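Local structure of 2-oxoglutarate carboxylase small subunit (Hydrogenobacter thermophilus, 7KCT) at residues A[17-22]-A[382-387]; A[23-28]-A[303-308]. The protein is a biotin-carboxylase-like subunit of the ATP-grasp superfamily that binds ADP, bicarbonate and magnesium and pairs with a second copy of itself. All coordinates share one frame; numbering follows the deposited sequence.

Interaction 1: A[17-22]-A[382-387]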
loop_
_atom_site.group_PDB
_atom_site.type_symbol
_atom_site.label_atom_id
_atom_site.label_comp_id
_atom_site.label_asym_id
_atom_site.label_seq_id
_atom_site.Cartn_x
_atom_site.Cartn_y
_atom_site.Cartn_z
ATOM N N ALA A 17 19.621 -3.318 14.541
ATOM C CA ALA A 17 20.459 -2.295 15.182
ATOM C C ALA A 17 20.195 -0.929 14.538
ATOM O O ALA A 17 21.023 -0.371 13.814
ATOM C CB ALA A 17 21.929 -2.678 15.099
ATOM N N ASN A 18 18.968 -0.444 14.695
ATOM C CA ASN A 18 18.548 0.790 14.024
ATOM C C ASN A 18 17.197 1.238 14.587
ATOM O O ASN A 18 16.747 0.713 15.612
ATOM C CB ASN A 18 18.499 0.610 12.511
ATOM C CG ASN A 18 18.875 1.892 11.765
ATOM O OD1 ASN A 18 18.273 2.961 11.950
ATOM N ND2 ASN A 18 19.857 1.781 10.911
ATOM N N ARG A 19 16.599 2.271 13.980
ATOM C CA ARG A 19 15.414 2.929 14.532
ATOM C C ARG A 19 14.494 3.385 13.418
ATOM O O ARG A 19 14.810 3.268 12.234
ATOM C CB ARG A 19 15.804 4.132 15.408
ATOM C CG ARG A 19 16.602 5.248 14.693
ATOM C CD ARG A 19 16.737 6.552 15.523
ATOM N NE ARG A 19 15.422 7.164 15.769
ATOM C CZ ARG A 19 14.716 7.844 14.886
ATOM N NH1 ARG A 19 15.164 8.051 13.639
ATOM N NH2 ARG A 19 13.516 8.297 15.255
ATOM N N GLY A 20 13.332 3.916 13.804
ATOM C CA GLY A 20 12.572 4.669 12.840
ATOM C C GLY A 20 11.997 3.764 11.768
ATOM O O GLY A 20 11.761 2.585 11.988
ATOM N N GLU A 21 11.809 4.312 10.577
ATOM C CA GLU A 21 11.079 3.571 9.547
ATOM C C GLU A 21 11.799 2.304 9.113
ATOM O O GLU A 21 11.144 1.312 8.765
ATOM C CB GLU A 21 10.795 4.457 8.328
ATOM C CG GLU A 21 12.002 4.905 7.483
ATOM C CD GLU A 21 12.297 3.960 6.334
ATOM O OE1 GLU A 21 11.532 2.971 6.146
ATOM O OE2 GLU A 21 13.288 4.222 5.602
ATOM N N ILE A 22 13.139 2.339 9.038
ATOM C CA ILE A 22 13.876 1.176 8.540
ATOM C C ILE A 22 13.841 0.062 9.584
ATOM O O ILE A 22 13.814 -1.123 9.238
ATOM C CB ILE A 22 15.307 1.602 8.131
ATOM C CG1 ILE A 22 16.041 0.462 7.442
ATOM C CG2 ILE A 22 16.171 2.042 9.333
ATOM C CD1 ILE A 22 15.396 -0.055 6.160
ATOM N N LYS A 382 0.149 10.338 16.054
ATOM C CA LYS A 382 0.001 11.541 16.863
ATOM C C LYS A 382 0.909 11.439 18.088
ATOM O O LYS A 382 0.968 10.395 18.755
ATOM C CB LYS A 382 -1.446 11.729 17.292
ATOM C CG LYS A 382 -1.567 12.760 18.418
ATOM C CD LYS A 382 -2.801 13.577 18.343
ATOM C CE LYS A 382 -2.943 14.474 19.580
ATOM N NZ LYS A 382 -4.245 15.218 19.573
ATOM N N GLY A 383 1.635 12.526 18.371
ATOM C CA GLY A 383 2.560 12.547 19.486
ATOM C C GLY A 383 3.984 12.129 19.169
ATOM O O GLY A 383 4.829 12.149 20.068
ATOM N N TYR A 384 4.270 11.703 17.943
ATOM C CA TYR A 384 5.639 11.406 17.557
ATOM C C TYR A 384 6.494 12.668 17.700
ATOM O O TYR A 384 6.138 13.729 17.181
ATOM C CB TYR A 384 5.682 10.899 16.122
ATOM C CG TYR A 384 7.105 10.675 15.635
ATOM C CD1 TYR A 384 7.835 9.573 16.035
ATOM C CD2 TYR A 384 7.708 11.589 14.790
ATOM C CE1 TYR A 384 9.152 9.393 15.612
ATOM C CE2 TYR A 384 9.007 11.417 14.342
ATOM C CZ TYR A 384 9.732 10.323 14.747
ATOM O OH TYR A 384 11.029 10.185 14.296
ATOM N N GLU A 385 7.618 12.555 18.393
ATOM C CA GLU A 385 8.496 13.705 18.648
ATOM C C GLU A 385 9.660 13.675 17.671
ATOM O O GLU A 385 10.360 12.680 17.576
ATOM C CB GLU A 385 8.959 13.659 20.109
ATOM N N ILE A 386 9.835 14.736 16.904
ATOM C CA ILE A 386 11.027 14.890 16.083
ATOM C C ILE A 386 12.082 15.518 16.997
ATOM O O ILE A 386 11.872 16.618 17.522
ATOM C CB ILE A 386 10.743 15.770 14.854
ATOM C CG1 ILE A 386 9.718 15.121 13.893
ATOM C CG2 ILE A 386 12.032 16.084 14.099
ATOM C CD1 ILE A 386 8.285 15.269 14.342
ATOM N N THR A 387 13.195 14.811 17.222
ATOM C CA THR A 387 14.307 15.273 18.057
ATOM C C THR A 387 15.430 15.819 17.180
ATOM O O THR A 387 15.503 15.511 15.986
ATOM C CB THR A 387 14.855 14.114 18.906
ATOM O OG1 THR A 387 15.513 13.202 18.033
ATOM C CG2 THR A 387 13.732 13.415 19.668
#

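Interaction 2: A[23-28]-A[303-308]. With ADP (adenosine-5'-diphosphate), chain D.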
loop_
_atom_site.group_PDB
_atom_site.type_symbol
_atom_site.label_atom_id
_atom_site.label_comp_id
_atom_site.label_asym_id
_atom_site.label_seq_id
_atom_site.Cartn_x
_atom_site.Cartn_y
_atom_site.Cartn_z
ATOM N N ALA A 23 13.844 0.404 10.872
ATOM C CA ALA A 23 13.742 -0.664 11.850
ATOM C C ALA A 23 12.373 -1.330 11.726
ATOM O O ALA A 23 12.284 -2.568 11.739
ATOM C CB ALA A 23 14.017 -0.144 13.264
ATOM N N CYS A 24 11.317 -0.541 11.461
ATOM C CA CYS A 24 9.996 -1.130 11.258
ATOM C C CYS A 24 9.949 -2.003 10.016
ATOM O O CYS A 24 9.361 -3.094 10.041
ATOM C CB CYS A 24 8.922 -0.039 11.194
ATOM S SG CYS A 24 8.716 0.838 12.794
ATOM N N ARG A 25 10.560 -1.543 8.931
ATOM C CA ARG A 25 10.642 -2.305 7.685
ATOM C C ARG A 25 11.320 -3.649 7.883
ATOM O O ARG A 25 10.867 -4.679 7.356
ATOM C CB ARG A 25 11.395 -1.451 6.654
ATOM C CG ARG A 25 11.833 -2.215 5.420
ATOM C CD ARG A 25 10.663 -2.398 4.481
ATOM N NE ARG A 25 10.968 -3.133 3.256
ATOM C CZ ARG A 25 10.791 -4.431 3.095
ATOM N NH1 ARG A 25 10.346 -5.182 4.105
ATOM N NH2 ARG A 25 11.042 -4.968 1.900
ATOM N N VAL A 26 12.424 -3.667 8.612
ATOM C CA VAL A 26 13.095 -4.930 8.879
ATOM C C VAL A 26 12.265 -5.809 9.814
ATOM O O VAL A 26 12.165 -7.025 9.612
ATOM C CB VAL A 26 14.501 -4.650 9.445
ATOM C CG1 VAL A 26 15.159 -5.932 9.926
ATOM C CG2 VAL A 26 15.383 -3.930 8.364
ATOM N N ILE A 27 11.711 -5.227 10.885
ATOM C CA ILE A 27 10.878 -5.996 11.806
ATOM C C ILE A 27 9.740 -6.672 11.074
ATOM O O ILE A 27 9.415 -7.831 11.351
ATOM C CB ILE A 27 10.346 -5.138 12.970
ATOM C CG1 ILE A 27 11.490 -4.801 13.886
ATOM C CG2 ILE A 27 9.235 -5.920 13.731
ATOM C CD1 ILE A 27 11.246 -3.694 14.833
ATOM N N ARG A 28 9.117 -5.978 10.135
ATOM C CA ARG A 28 8.012 -6.571 9.391
ATOM C C ARG A 28 8.458 -7.778 8.564
ATOM O O ARG A 28 7.734 -8.778 8.473
ATOM C CB ARG A 28 7.367 -5.540 8.454
ATOM C CG ARG A 28 6.259 -6.156 7.597
ATOM C CD ARG A 28 5.240 -5.183 6.961
ATOM N NE ARG A 28 4.775 -4.181 7.908
ATOM C CZ ARG A 28 3.993 -4.419 8.954
ATOM N NH1 ARG A 28 3.559 -5.640 9.190
ATOM N NH2 ARG A 28 3.669 -3.436 9.783
ATOM N N VAL A 303 17.675 3.876 1.530
ATOM C CA VAL A 303 16.355 4.422 1.831
ATOM C C VAL A 303 15.344 4.110 0.740
ATOM O O VAL A 303 14.222 3.663 1.017
ATOM C CB VAL A 303 16.492 5.945 2.047
ATOM C CG1 VAL A 303 15.124 6.662 2.108
ATOM C CG2 VAL A 303 17.261 6.215 3.349
ATOM N N GLU A 304 15.741 4.285 -0.514
ATOM C CA GLU A 304 14.847 4.280 -1.653
ATOM C C GLU A 304 14.668 2.910 -2.297
ATOM O O GLU A 304 14.088 2.818 -3.403
ATOM C CB GLU A 304 15.361 5.312 -2.683
ATOM C CG GLU A 304 16.794 5.028 -3.256
ATOM C CD GLU A 304 17.985 5.699 -2.510
ATOM O OE1 GLU A 304 17.890 6.072 -1.324
ATOM O OE2 GLU A 304 19.064 5.883 -3.139
ATOM N N HIS A 305 15.073 1.836 -1.615
ATOM C CA HIS A 305 14.869 0.501 -2.175
ATOM C C HIS A 305 13.422 0.178 -2.526
ATOM O O HIS A 305 13.219 -0.691 -3.396
ATOM C CB HIS A 305 15.426 -0.587 -1.229
ATOM C CG HIS A 305 14.577 -0.855 -0.027
ATOM N ND1 HIS A 305 14.777 -0.188 1.162
ATOM C CD2 HIS A 305 13.562 -1.725 0.198
ATOM C CE1 HIS A 305 13.888 -0.605 2.057
ATOM N NE2 HIS A 305 13.129 -1.527 1.494
ATOM N N PRO A 306 12.393 0.762 -1.902
ATOM C CA PRO A 306 11.025 0.353 -2.269
ATOM C C PRO A 306 10.650 0.629 -3.716
ATOM O O PRO A 306 9.907 -0.180 -4.283
ATOM C CB PRO A 306 10.141 1.132 -1.274
ATOM C CG PRO A 306 11.025 1.248 -0.054
ATOM C CD PRO A 306 12.403 1.559 -0.656
ATOM N N VAL A 307 11.156 1.680 -4.376
ATOM C CA VAL A 307 10.715 1.881 -5.759
ATOM C C VAL A 307 11.129 0.696 -6.619
ATOM O O VAL A 307 10.407 0.289 -7.535
ATOM C CB VAL A 307 11.234 3.210 -6.361
ATOM C CG1 VAL A 307 10.643 4.418 -5.619
ATOM C CG2 VAL A 307 12.756 3.294 -6.451
ATOM N N THR A 308 12.294 0.135 -6.341
ATOM C CA THR A 308 12.762 -1.028 -7.090
ATOM C C THR A 308 11.926 -2.255 -6.799
ATOM O O THR A 308 11.653 -3.054 -7.709
ATOM C CB THR A 308 14.231 -1.296 -6.774
ATOM O OG1 THR A 308 15.020 -0.162 -7.194
ATOM C CG2 THR A 308 14.660 -2.621 -7.491
HETATM P PB ADP D . 20.567 6.588 0.880
HETATM O O1B ADP D . 20.120 5.323 1.589
HETATM O O2B ADP D . 20.169 6.879 -0.550
HETATM O O3B ADP D . 21.932 7.078 1.245
HETATM P PA ADP D . 20.446 8.961 2.587
HETATM O O1A ADP D . 19.673 9.884 3.467
HETATM O O2A ADP D . 21.813 9.298 2.017
HETATM O O3A ADP D . 19.633 8.011 1.611
HETATM O "O5'" ADP D . 21.104 7.764 4.010
HETATM C "C5'" ADP D . 20.210 7.785 5.202
HETATM C "C4'" ADP D . 20.917 7.890 6.476
HETATM O "O4'" ADP D . 22.233 7.382 6.487
HETATM C "C3'" ADP D . 20.955 9.509 6.704
HETATM O "O3'" ADP D . 20.772 9.750 7.995
HETATM C "C2'" ADP D . 22.428 9.726 6.180
HETATM O "O2'" ADP D . 23.053 10.740 6.816
HETATM C "C1'" ADP D . 23.033 8.427 6.793
HETATM N N9 ADP D . 24.288 7.925 6.096
HETATM C C8 ADP D . 24.510 7.680 4.719
HETATM N N7 ADP D . 25.772 7.253 4.448
HETATM C C5 ADP D . 26.371 7.176 5.686
HETATM C C6 ADP D . 27.676 6.797 6.054
HETATM N N6 ADP D . 28.590 6.402 5.098
HETATM N N1 ADP D . 28.053 6.811 7.375
HETATM C C2 ADP D . 27.076 7.246 8.257
HETATM N N3 ADP D . 25.793 7.642 8.054
HETATM C C4 ADP D . 25.471 7.585 6.727
#

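Interaction 1: A[17-22]-A[382-387]
The turn 17-22, which follows the first strand of the N-terminal Rossmann-like fold and leads into helix 20-32, stays well apart in its backbone from the short, weakly bonded strand near 385-386, Gly20 CA and Tyr384 CA being 10.8 Å from each other, and of the two segments only Arg19 and Tyr384 meet. One hydrogen bond joins them: Arg19 NH2 gives to Tyr384 OH at 3.3 Å, with a somewhat bent N-H...O angle of 146°. The phenol oxygen lies at the edge of the guanidinium, practically in its plane, while the ring plane is turned 35° from that of the guanidinium; the two side chains run nearly perpendicular to each other. Tyr384 reaches out with CG anti to its backbone N (chi1 176°). The same NH2 has its stronger partner in Glu45, with which it forms a salt bridge, so the tyrosine is a second, lighter hold on the group, and Tyr390 packs against the arginine as well. This is a surface contact between the N-terminal and C-terminal parts of a biotin carboxylase-type chain. The start of the arginine is fixed too: its backbone N donates to Asn18 OD1 at 2.7 Å, coming in within the plane of the amide, where an oxygen lone pair lies.

Interaction 2: A[23-28]-A[303-308]
Helix segment 23-28 and segment 303-308, a turn running into helix 305-312, keep their backbones well apart, with the nearest CA atoms, those of Arg25 and Pro306, separated by 10.3 Å. The long arginine and the shorter histidine, coming from opposite directions, bridge the distance. Arg25 NE donates to His305 NE2 at 3.2 Å, with an N-H...N angle of 149°; the donor lies in the imidazole plane, but the acceptor is tilted 23° out of the guanidinium plane. A bend at chi2 (79°) lets the arginine present NE to the ring. The imidazole is held at both nitrogens, since ND1 is hydrogen-bonded to Gln302 O, which is consistent with a proton on ND1 and a lone pair on NE2. Pro306 CD lies 3.3 Å above the centre of one face of the His305 ring and probably restricts its rotation. The stronger hold on the guanidinium is at Arg25 NH2, which forms a salt bridge with Glu309 and a second with Asp315. Segment 303-308 also lines an ADP pocket: Val303 N donates almost straight to ADP O1B at 2.8 Å, and the Glu304 carboxylate pairs with Lys245 and Arg346. In the fold, this buried contact joins helix 20-32 to the ATP-grasp part, with helix 316-324 packing on both Arg25 and His305 through Val317, and strand 341-351 lying against Val303, Glu304 and Val307.

Both interactions centre on the start of helix 20-32, interaction 1 at the turn leading into it and interaction 2 one turn further on; their centres are 14 Å apart, and they touch where Asn18 O packs on Ala23 CB at 3.7 Å. Along the chain, both segments of interaction 2 fall between the two of interaction 1, in the order 17-22, 23-28, 303-308, 382-387. The helix and the turn leading into it thus tie the N-terminal domain to two later parts of the chain, the ATP-grasp region in the buried interior and the C-terminal region at the surface. Lys396 links their surroundings, bonding to both Glu21 and Val303 O close to the ADP pocket.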